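Local coordinates for Glyoxalase/bleomycin resistance protein/dioxygenase (Nocardioides sp., PDB 4MYM) that is of unproven function but belongs to the glyoxalase/bleomycin resistance/dioxygenase superfamily, whose members bind small molecules or use a metal to transform them, at residues Phe63-Phe66 with Val71-Ala74; Ala74-Asp77 with Glu83-Gly86; Leu52-Ser57 with Glu147-Phe152. All blocks are in the same frame, centred on the assembly; numbering follows the deposited sequence.

Contact 1 (Phe63-Phe66 with Val71-Ala74)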
ATOM      1  N   PHE A  63      15.302   6.019   5.874  1.00 23.78           N
ATOM      2  CA  PHE A  63      14.404   4.885   5.779  1.00 23.24           C
ATOM      3  C   PHE A  63      14.158   4.247   7.137  1.00 23.06           C
ATOM      4  O   PHE A  63      15.068   4.102   7.952  1.00 23.24           O
ATOM      5  CB  PHE A  63      14.971   3.831   4.814  1.00 23.68           C
ATOM      6  CG  PHE A  63      14.099   2.618   4.663  1.00 21.07           C
ATOM      7  CD1 PHE A  63      13.067   2.600   3.734  1.00 21.40           C
ATOM      8  CD2 PHE A  63      14.301   1.501   5.457  1.00 21.14           C
ATOM      9  CE1 PHE A  63      12.253   1.480   3.600  1.00 21.48           C
ATOM     10  CE2 PHE A  63      13.497   0.382   5.330  1.00 21.10           C
ATOM     11  CZ  PHE A  63      12.468   0.369   4.404  1.00 21.03           C
ATOM     12  N   ALA A  64      12.910   3.860   7.356  1.00 21.75           N
ATOM     13  CA  ALA A  64      12.544   3.009   8.476  1.00 21.89           C
ATOM     14  C   ALA A  64      11.396   2.116   8.037  1.00 21.95           C
ATOM     15  O   ALA A  64      10.579   2.513   7.207  1.00 22.61           O
ATOM     16  CB  ALA A  64      12.147   3.848   9.679  1.00 21.74           C
ATOM     17  N   ASP A  65      11.362   0.889   8.555  1.00 22.80           N
ATOM     18  CA  ASP A  65      10.196   0.044   8.397  1.00 22.19           C
ATOM     19  C   ASP A  65       9.848  -0.675   9.684  1.00 20.93           C
ATOM     20  O   ASP A  65      10.609  -0.654  10.664  1.00 20.15           O
ATOM     21  CB  ASP A  65      10.343  -0.917   7.221  1.00 23.55           C
ATOM     22  CG  ASP A  65      11.411  -1.964   7.427  1.00 24.89           C
ATOM     23  OD1 ASP A  65      12.048  -2.039   8.501  1.00 26.53           O
ATOM     24  OD2 ASP A  65      11.598  -2.737   6.472  1.00 26.72           O
ATOM     25  N   PHE A  66       8.682  -1.291   9.674  1.00 20.41           N
ATOM     26  CA  PHE A  66       8.087  -1.836  10.880  1.00 22.02           C
ATOM     27  C   PHE A  66       7.918  -3.338  10.783  1.00 23.53           C
ATOM     28  O   PHE A  66       7.984  -3.917   9.689  1.00 24.15           O
ATOM     29  CB  PHE A  66       6.742  -1.168  11.134  1.00 21.41           C
ATOM     30  CG  PHE A  66       6.823   0.324  11.208  1.00 20.52           C
ATOM     31  CD1 PHE A  66       7.453   0.938  12.268  1.00 20.60           C
ATOM     32  CD2 PHE A  66       6.273   1.112  10.213  1.00 20.77           C
ATOM     33  CE1 PHE A  66       7.538   2.316  12.352  1.00 20.31           C
ATOM     34  CE2 PHE A  66       6.357   2.492  10.277  1.00 20.65           C
ATOM     35  CZ  PHE A  66       6.996   3.099  11.349  1.00 20.79           C
ATOM     36  N   VAL A  71       1.687  -7.468   5.447  1.00 23.78           N
ATOM     37  CA  VAL A  71       2.453  -6.507   4.656  1.00 23.97           C
ATOM     38  C   VAL A  71       3.346  -5.654   5.573  1.00 22.42           C
ATOM     39  O   VAL A  71       2.952  -5.275   6.679  1.00 22.55           O
ATOM     40  CB  VAL A  71       1.524  -5.635   3.773  1.00 24.97           C
ATOM     41  CG1 VAL A  71       0.739  -4.653   4.623  1.00 25.74           C
ATOM     42  CG2 VAL A  71       2.327  -4.890   2.714  1.00 27.13           C
ATOM     43  N   ILE A  72       4.570  -5.399   5.130  1.00 20.27           N
ATOM     44  CA  ILE A  72       5.520  -4.616   5.892  1.00 20.04           C
ATOM     45  C   ILE A  72       5.270  -3.146   5.555  1.00 20.16           C
ATOM     46  O   ILE A  72       5.272  -2.770   4.385  1.00 19.11           O
ATOM     47  CB  ILE A  72       6.974  -4.978   5.544  1.00 20.95           C
ATOM     48  CG1 ILE A  72       7.260  -6.453   5.886  1.00 21.49           C
ATOM     49  CG2 ILE A  72       7.957  -4.028   6.230  1.00 20.91           C
ATOM     50  CD1 ILE A  72       7.040  -6.822   7.340  1.00 22.61           C
ATOM     51  N   LEU A  73       5.017  -2.332   6.577  1.00 18.49           N
ATOM     52  CA  LEU A  73       4.861  -0.894   6.372  1.00 18.07           C
ATOM     53  C   LEU A  73       6.220  -0.244   6.489  1.00 17.22           C
ATOM     54  O   LEU A  73       6.959  -0.499   7.451  1.00 17.74           O
ATOM     55  CB  LEU A  73       3.898  -0.302   7.395  1.00 17.87           C
ATOM     56  CG  LEU A  73       3.626   1.203   7.316  1.00 17.63           C
ATOM     57  CD1 LEU A  73       2.935   1.601   6.021  1.00 17.54           C
ATOM     58  CD2 LEU A  73       2.767   1.583   8.510  1.00 17.74           C
ATOM     59  N   ALA A  74       6.541   0.601   5.513  1.00 16.79           N
ATOM     60  CA  ALA A  74       7.837   1.261   5.434  1.00 16.73           C
ATOM     61  C   ALA A  74       7.694   2.753   5.109  1.00 16.66           C
ATOM     62  O   ALA A  74       6.654   3.208   4.617  1.00 15.69           O
ATOM     63  CB  ALA A  74       8.706   0.569   4.387  1.00 16.95           C
TER

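Contact 2 (Ala74-Asp77 with Glu83-Gly86)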
ATOM      1  N   ALA A  74       6.541   0.601   5.513  1.00 16.79           N
ATOM      2  CA  ALA A  74       7.837   1.261   5.434  1.00 16.73           C
ATOM      3  C   ALA A  74       7.694   2.753   5.109  1.00 16.66           C
ATOM      4  O   ALA A  74       6.654   3.208   4.617  1.00 15.69           O
ATOM      5  CB  ALA A  74       8.706   0.569   4.387  1.00 16.95           C
ATOM      6  N   LEU A  75       8.739   3.510   5.428  1.00 17.06           N
ATOM      7  CA  LEU A  75       8.790   4.937   5.142  1.00 17.91           C
ATOM      8  C   LEU A  75      10.131   5.270   4.521  1.00 17.96           C
ATOM      9  O   LEU A  75      11.164   4.855   5.025  1.00 18.78           O
ATOM     10  CB  LEU A  75       8.634   5.743   6.430  1.00 19.10           C
ATOM     11  CG  LEU A  75       7.526   5.316   7.401  1.00 20.13           C
ATOM     12  CD1 LEU A  75       7.749   5.965   8.768  1.00 20.86           C
ATOM     13  CD2 LEU A  75       6.163   5.669   6.841  1.00 20.59           C
ATOM     14  N   TRP A  76      10.116   6.080   3.478  1.00 18.84           N
ATOM     15  CA  TRP A  76      11.339   6.413   2.758  1.00 19.57           C
ATOM     16  C   TRP A  76      11.278   7.880   2.341  1.00 19.26           C
ATOM     17  O   TRP A  76      10.327   8.310   1.687  1.00 19.21           O
ATOM     18  CB  TRP A  76      11.469   5.508   1.533  1.00 19.58           C
ATOM     19  CG  TRP A  76      12.854   5.386   0.946  1.00 20.56           C
ATOM     20  CD1 TRP A  76      14.000   6.025   1.339  1.00 21.94           C
ATOM     21  CD2 TRP A  76      13.214   4.570  -0.164  1.00 21.34           C
ATOM     22  NE1 TRP A  76      15.060   5.643   0.530  1.00 21.27           N
ATOM     23  CE2 TRP A  76      14.596   4.757  -0.400  1.00 21.62           C
ATOM     24  CE3 TRP A  76      12.504   3.691  -0.978  1.00 21.25           C
ATOM     25  CZ2 TRP A  76      15.273   4.089  -1.417  1.00 21.46           C
ATOM     26  CZ3 TRP A  76      13.185   3.032  -1.996  1.00 22.42           C
ATOM     27  CH2 TRP A  76      14.556   3.239  -2.198  1.00 21.61           C
ATOM     28  N   ASP A  77      12.290   8.640   2.741  1.00 20.31           N
ATOM     29  CA  ASP A  77      12.360  10.060   2.437  1.00 22.01           C
ATOM     30  C   ASP A  77      12.384  10.310   0.937  1.00 21.87           C
ATOM     31  O   ASP A  77      13.161   9.666   0.218  1.00 20.54           O
ATOM     32  CB  ASP A  77      13.625  10.662   3.046  1.00 24.06           C
ATOM     33  CG  ASP A  77      13.736  12.144   2.763  1.00 26.31           C
ATOM     34  OD1 ASP A  77      13.024  12.920   3.434  1.00 27.27           O
ATOM     35  OD2 ASP A  77      14.501  12.513   1.851  1.00 27.10           O
ATOM     36  N   GLU A  83      17.555  10.886  -5.098  1.00 24.37           N
ATOM     37  CA  GLU A  83      19.010  10.881  -5.189  1.00 26.93           C
ATOM     38  C   GLU A  83      19.600   9.491  -5.444  1.00 27.28           C
ATOM     39  O   GLU A  83      20.608   9.370  -6.137  1.00 27.20           O
ATOM     40  CB  GLU A  83      19.606  11.474  -3.918  1.00 29.43           C
ATOM     41  CG  GLU A  83      19.304  12.960  -3.758  1.00 31.86           C
ATOM     42  CD  GLU A  83      19.817  13.540  -2.455  1.00 35.71           C
ATOM     43  OE1 GLU A  83      19.950  12.799  -1.452  1.00 38.27           O
ATOM     44  OE2 GLU A  83      20.074  14.762  -2.427  1.00 40.56           O
ATOM     45  N   THR A  84      18.975   8.445  -4.901  1.00 24.76           N
ATOM     46  CA  THR A  84      19.574   7.108  -4.957  1.00 24.16           C
ATOM     47  C   THR A  84      19.019   6.256  -6.070  1.00 22.85           C
ATOM     48  O   THR A  84      19.686   5.319  -6.492  1.00 23.42           O
ATOM     49  CB  THR A  84      19.359   6.318  -3.656  1.00 23.65           C
ATOM     50  OG1 THR A  84      17.962   6.250  -3.371  1.00 22.06           O
ATOM     51  CG2 THR A  84      20.090   6.958  -2.500  1.00 23.55           C
ATOM     52  N   THR A  85      17.786   6.527  -6.506  1.00 20.83           N
ATOM     53  CA  THR A  85      17.141   5.717  -7.533  1.00 20.09           C
ATOM     54  C   THR A  85      16.799   6.486  -8.794  1.00 20.14           C
ATOM     55  O   THR A  85      16.511   5.875  -9.806  1.00 20.75           O
ATOM     56  CB  THR A  85      15.807   5.085  -7.048  1.00 20.19           C
ATOM     57  OG1 THR A  85      14.835   6.112  -6.811  1.00 18.26           O
ATOM     58  CG2 THR A  85      16.023   4.250  -5.788  1.00 19.53           C
ATOM     59  N   GLY A  86      16.753   7.817  -8.725  1.00 20.67           N
ATOM     60  CA  GLY A  86      16.249   8.611  -9.844  1.00 19.48           C
ATOM     61  C   GLY A  86      14.730   8.597 -10.001  1.00 19.10           C
ATOM     62  O   GLY A  86      14.196   9.184 -10.936  1.00 19.34           O
TER

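Contact 3 (Leu52-Ser57 with Glu147-Phe152)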
ATOM      1  N   LEU A  52      -0.546   4.371  15.999  1.00 22.41           N
ATOM      2  CA  LEU A  52      -1.079   3.133  15.429  1.00 21.79           C
ATOM      3  C   LEU A  52      -0.435   1.835  15.928  1.00 22.08           C
ATOM      4  O   LEU A  52      -0.881   0.763  15.538  1.00 23.24           O
ATOM      5  CB  LEU A  52      -1.012   3.180  13.896  1.00 21.64           C
ATOM      6  CG  LEU A  52      -1.734   4.342  13.227  1.00 21.81           C
ATOM      7  CD1 LEU A  52      -1.664   4.195  11.718  1.00 22.07           C
ATOM      8  CD2 LEU A  52      -3.185   4.400  13.712  1.00 22.25           C
ATOM      9  N   GLY A  53       0.600   1.930  16.761  1.00 21.93           N
ATOM     10  CA  GLY A  53       1.177   0.762  17.434  1.00 22.02           C
ATOM     11  C   GLY A  53       2.139  -0.087  16.629  1.00 21.69           C
ATOM     12  O   GLY A  53       2.364  -1.258  16.963  1.00 20.97           O
ATOM     13  N   TYR A  54       2.714   0.487  15.572  1.00 20.80           N
ATOM     14  CA  TYR A  54       3.721  -0.224  14.794  1.00 19.97           C
ATOM     15  C   TYR A  54       5.024  -0.254  15.575  1.00 21.06           C
ATOM     16  O   TYR A  54       5.282   0.622  16.416  1.00 22.46           O
ATOM     17  CB  TYR A  54       3.898   0.418  13.400  1.00 18.85           C
ATOM     18  CG  TYR A  54       2.809   0.035  12.416  1.00 17.55           C
ATOM     19  CD1 TYR A  54       1.655   0.804  12.285  1.00 16.71           C
ATOM     20  CD2 TYR A  54       2.927  -1.100  11.612  1.00 16.82           C
ATOM     21  CE1 TYR A  54       0.654   0.452  11.399  1.00 16.57           C
ATOM     22  CE2 TYR A  54       1.933  -1.445  10.725  1.00 16.86           C
ATOM     23  CZ  TYR A  54       0.796  -0.666  10.623  1.00 15.98           C
ATOM     24  OH  TYR A  54      -0.204  -1.013   9.741  1.00 16.25           O
ATOM     25  N   THR A  55       5.840  -1.276  15.325  1.00 22.54           N
ATOM     26  CA  THR A  55       7.139  -1.395  15.989  1.00 24.96           C
ATOM     27  C   THR A  55       8.259  -1.353  14.952  1.00 24.33           C
ATOM     28  O   THR A  55       8.212  -2.087  13.970  1.00 22.39           O
ATOM     29  CB  THR A  55       7.233  -2.717  16.778  1.00 26.03           C
ATOM     30  OG1 THR A  55       6.192  -2.752  17.756  1.00 27.20           O
ATOM     31  CG2 THR A  55       8.592  -2.844  17.483  1.00 27.12           C
ATOM     32  N   LEU A  56       9.252  -0.497  15.188  1.00 25.20           N
ATOM     33  CA  LEU A  56      10.415  -0.376  14.305  1.00 26.27           C
ATOM     34  C   LEU A  56      11.152  -1.701  14.163  1.00 27.38           C
ATOM     35  O   LEU A  56      11.374  -2.419  15.144  1.00 25.84           O
ATOM     36  CB  LEU A  56      11.389   0.688  14.816  1.00 27.42           C
ATOM     37  CG  LEU A  56      11.031   2.131  14.480  1.00 28.33           C
ATOM     38  CD1 LEU A  56      11.840   3.089  15.346  1.00 28.83           C
ATOM     39  CD2 LEU A  56      11.241   2.420  12.994  1.00 28.19           C
ATOM     40  N   SER A  57      11.511  -2.014  12.924  1.00 26.48           N
ATOM     41  CA  SER A  57      12.165  -3.264  12.573  1.00 27.63           C
ATOM     42  C   SER A  57      13.570  -2.991  12.031  1.00 27.77           C
ATOM     43  O   SER A  57      14.524  -3.691  12.384  1.00 27.66           O
ATOM     44  CB  SER A  57      11.325  -4.004  11.532  1.00 28.52           C
ATOM     45  OG  SER A  57      11.870  -5.279  11.238  1.00 30.53           O
ATOM     46  N   GLU A 147      -1.100   9.776   2.662  1.00 18.25           N
ATOM     47  CA  GLU A 147      -2.078   8.713   2.610  1.00 17.10           C
ATOM     48  C   GLU A 147      -3.241   9.037   3.543  1.00 16.45           C
ATOM     49  O   GLU A 147      -3.112   9.860   4.467  1.00 16.06           O
ATOM     50  CB  GLU A 147      -1.455   7.369   3.014  1.00 17.73           C
ATOM     51  CG  GLU A 147      -1.441   7.057   4.505  1.00 18.55           C
ATOM     52  CD  GLU A 147      -0.386   7.809   5.303  1.00 18.85           C
ATOM     53  OE1 GLU A 147       0.219   8.786   4.803  1.00 19.60           O
ATOM     54  OE2 GLU A 147      -0.152   7.400   6.460  1.00 20.64           O
ATOM     55  N   PHE A 148      -4.355   8.364   3.300  1.00 15.72           N
ATOM     56  CA  PHE A 148      -5.365   8.198   4.339  1.00 15.47           C
ATOM     57  C   PHE A 148      -5.613   6.731   4.615  1.00 15.63           C
ATOM     58  O   PHE A 148      -5.335   5.867   3.775  1.00 15.63           O
ATOM     59  CB  PHE A 148      -6.675   8.939   4.030  1.00 15.09           C
ATOM     60  CG  PHE A 148      -7.454   8.434   2.846  1.00 15.26           C
ATOM     61  CD1 PHE A 148      -6.989   8.594   1.538  1.00 15.96           C
ATOM     62  CD2 PHE A 148      -8.717   7.886   3.024  1.00 15.89           C
ATOM     63  CE1 PHE A 148      -7.751   8.173   0.455  1.00 16.22           C
ATOM     64  CE2 PHE A 148      -9.471   7.454   1.951  1.00 15.69           C
ATOM     65  CZ  PHE A 148      -9.000   7.611   0.663  1.00 15.99           C
ATOM     66  N   TRP A 149      -6.140   6.489   5.805  1.00 15.15           N
ATOM     67  CA  TRP A 149      -6.476   5.161   6.310  1.00 15.64           C
ATOM     68  C   TRP A 149      -7.979   4.989   6.409  1.00 16.07           C
ATOM     69  O   TRP A 149      -8.712   5.936   6.744  1.00 16.25           O
ATOM     70  CB  TRP A 149      -5.867   4.970   7.694  1.00 15.50           C
ATOM     71  CG  TRP A 149      -4.357   4.891   7.704  1.00 16.01           C
ATOM     72  CD1 TRP A 149      -3.472   5.906   7.464  1.00 15.97           C
ATOM     73  CD2 TRP A 149      -3.564   3.734   7.994  1.00 16.19           C
ATOM     74  NE1 TRP A 149      -2.177   5.449   7.575  1.00 16.28           N
ATOM     75  CE2 TRP A 149      -2.205   4.119   7.895  1.00 16.84           C
ATOM     76  CE3 TRP A 149      -3.871   2.407   8.321  1.00 16.05           C
ATOM     77  CZ2 TRP A 149      -1.150   3.215   8.116  1.00 16.88           C
ATOM     78  CZ3 TRP A 149      -2.838   1.519   8.531  1.00 16.14           C
ATOM     79  CH2 TRP A 149      -1.489   1.926   8.427  1.00 16.33           C
ATOM     80  N   GLU A 150      -8.431   3.784   6.090  1.00 15.92           N
ATOM     81  CA  GLU A 150      -9.805   3.384   6.231  1.00 15.65           C
ATOM     82  C   GLU A 150      -9.828   2.149   7.131  1.00 16.33           C
ATOM     83  O   GLU A 150      -9.060   1.215   6.920  1.00 15.62           O
ATOM     84  CB  GLU A 150     -10.402   3.034   4.885  1.00 16.13           C
ATOM     85  CG  GLU A 150     -11.844   2.522   4.958  1.00 16.37           C
ATOM     86  CD  GLU A 150     -12.300   1.837   3.700  1.00 17.36           C
ATOM     87  OE1 GLU A 150     -11.639   0.863   3.271  1.00 18.57           O
ATOM     88  OE2 GLU A 150     -13.338   2.233   3.144  1.00 18.44           O
ATOM     89  N   TYR A 151     -10.661   2.180   8.165  1.00 16.77           N
ATOM     90  CA  TYR A 151     -11.032   0.971   8.892  1.00 16.77           C
ATOM     91  C   TYR A 151     -12.464   0.728   8.465  1.00 17.08           C
ATOM     92  O   TYR A 151     -13.280   1.659   8.451  1.00 17.03           O
ATOM     93  CB  TYR A 151     -10.954   1.156  10.411  1.00 16.97           C
ATOM     94  CG  TYR A 151      -9.587   1.183  11.049  1.00 17.54           C
ATOM     95  CD1 TYR A 151      -8.469   1.699  10.390  1.00 17.94           C
ATOM     96  CD2 TYR A 151      -9.412   0.743  12.359  1.00 19.00           C
ATOM     97  CE1 TYR A 151      -7.229   1.732  10.995  1.00 18.07           C
ATOM     98  CE2 TYR A 151      -8.175   0.788  12.971  1.00 19.03           C
ATOM     99  CZ  TYR A 151      -7.083   1.278  12.280  1.00 18.86           C
ATOM    100  OH  TYR A 151      -5.856   1.336  12.901  1.00 18.37           O
ATOM    101  N   PHE A 152     -12.780  -0.497   8.056  1.00 16.76           N
ATOM    102  CA  PHE A 152     -14.102  -0.811   7.557  1.00 16.76           C
ATOM    103  C   PHE A 152     -14.525  -2.190   8.047  1.00 17.82           C
ATOM    104  O   PHE A 152     -13.676  -3.037   8.342  1.00 16.90           O
ATOM    105  CB  PHE A 152     -14.199  -0.731   6.029  1.00 17.60           C
ATOM    106  CG  PHE A 152     -13.505  -1.856   5.290  1.00 18.12           C
ATOM    107  CD1 PHE A 152     -12.126  -1.834   5.087  1.00 19.01           C
ATOM    108  CD2 PHE A 152     -14.230  -2.913   4.771  1.00 19.07           C
ATOM    109  CE1 PHE A 152     -11.486  -2.868   4.413  1.00 19.58           C
ATOM    110  CE2 PHE A 152     -13.587  -3.949   4.102  1.00 19.38           C
ATOM    111  CZ  PHE A 152     -12.224  -3.917   3.912  1.00 19.57           C
TER

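Contact 1 (Phe63-Phe66 with Val71-Ala74)
Phe-66 and Leu-73 lie side by side and point the same way from adjacent antiparallel strands, the two arms of a beta hairpin in the N-terminal beta-alpha-beta-beta-beta unit of a vicinal oxygen chelate (glyoxalase) fold. The strand axes close to 4.8 Å and run at 154° to each other. Phe-66 CG is anti to its carbonyl carbon (chi1 -56°), and the ring stands beside the leucine: CD2 lies 3.9 Å from Leu-73 CG, and Leu-73 CB sits in the ring plane at its edge. Tyr-48 of helix 41-51 touches both side chains. Beside this apolar pair, the backbone N of Phe-66 donates to Leu-73 O over 2.9 Å; the N lies almost in line with the Leu-73 C=O (176°), although the bond bends at the hydrogen.

Asp-65 and Ala-74, a non-hydrogen-bonded pair, turn to the other side of the sheet, where their CB atoms are 3.6 Å apart. Phe-63, with CG anti to its backbone N, swings its ring toward the same methyl. The Asp-65 carboxylate crosses Ile-72 at a slant, OD2 standing 3.9 Å from Ile-72 CG2. Buried though it is, it is well satisfied: OD1 is hydrogen-bonded to Ser-58 OG and OD2 forms a salt bridge with Lys-159 NZ of the second subunit, which ties the hairpin to that subunit. A buffer molecule, probably from the crystallisation liquor, lies near Phe-63. Next to the turn, Ile-72 CG2 lies 3.5 Å from Phe-66 O.

Contact 2 (Ala74-Asp77 with Glu83-Gly86)
Trp-76 on the last part of strand 72-77 faces Thr-84 and Thr-85 on the final turn of helix 78-85, the backbone having passed directly from strand to helix at Asp-77 and left helical geometry at Gly-86 with positive phi (76°). The touching side chains all set out toward the opposite segment. The indole has CG anti to its backbone N (chi1 -160°), which carries the six-membered ring toward the helix end. There CH2 meets the methyl CG2 of Thr-85 at 4.0 Å, the two side chains approaching from opposite directions. Thr-84 passes at an angle, its OG1 4.0 Å from Trp-76 CZ2. Both approaches are oblique to the ring, and the meeting is one of light van der Waals contact that buries 77 Å² in all.

The threonine hydroxyls serve the helix itself: Thr-84 OG1 is hydrogen-bonded to Leu-80 O, while Thr-85 OG1 bonds to both Ile-81 O and Val-87 N. These bonds fix the rotation of Thr-85 and leave its methyl turned to the tryptophan. At the other end Asp-77 is the N-cap, its OD2 accepting from Leu-80 N. The second subunit adds Trp-134, which meets Trp-76 edge-to-face and also packs on Thr-84, and Tyr-140, which packs on Thr-85. A bound buffer molecule beside Trp-76 may mark a pocket. The result is an N-capped strand-to-helix connection at the subunit interface, the helix leaving the last strand of the N-terminal sheet of a vicinal oxygen chelate fold and its final turn meeting the tryptophan of that strand.

Contact 3 (Leu52-Ser57 with Glu147-Phe152)
Leu-52 lays its CD1 methyl over one face of the Trp-149 indole, joining the residues just after helix 41-51 to strand 147-154 and so linking the two beta-alpha-beta-beta-beta units of this vicinal oxygen chelate fold. In this CH-pi contact CD1 is 3.9 Å from the centroid of the six-membered ring of Trp-149 and 15° off its normal. Tyr-54 comes to the same indole at its edge, with OH 3.5 Å from Trp-149 CH2 and near the ring plane. Trp-149 CG lies anti to its carbonyl carbon (chi1 -68°), carrying the indole to both. On its other branch Leu-52 slides past Tyr-151, CD2 lying 4.1 Å from Tyr-151 OH.

Gly-53, in the next shell, takes positive phi between Leu-52 and Tyr-54 as the chain leaves the helix. The Tyr-54 ring leans on Phe-66, Phe-141 stacks on Trp-149, and Leu-118 of helix 108-120 touches both Leu-52 and Tyr-151. Glu-147 fixes the rotation of the indole; its OE2 is also bonded to Tyr-48 OH, while OE1 bonds to Cys-145 N. Trp-149 NE1 donates to the anti lone pair of Glu-147 OE2 over 3.0 Å, with that oxygen only 12° out of the indole plane.

Overall arrangement
All three contacts are buried within the dimer, but contact 3 lies nearest the centre of the chain and contact 2 farthest out. Contacts 1 and 2 share Ala-74 and strand 72-77, and join through Ala-64 O and Leu-75 N, probably hydrogen-bonded; contact 3 borders that sheet through the segment leading into strand 56-60, where Ser-57 N meets Asp-65 O. Contacts 2 and 3 do not touch, their nearest atoms about 7 Å apart. Chemistry follows place: backbone pairing within one sheet in contact 1, light threonine-indole packing beside the second subunit in contact 2, and aromatic packing between the two halves of the chain in contact 3, which encloses the others in sequence.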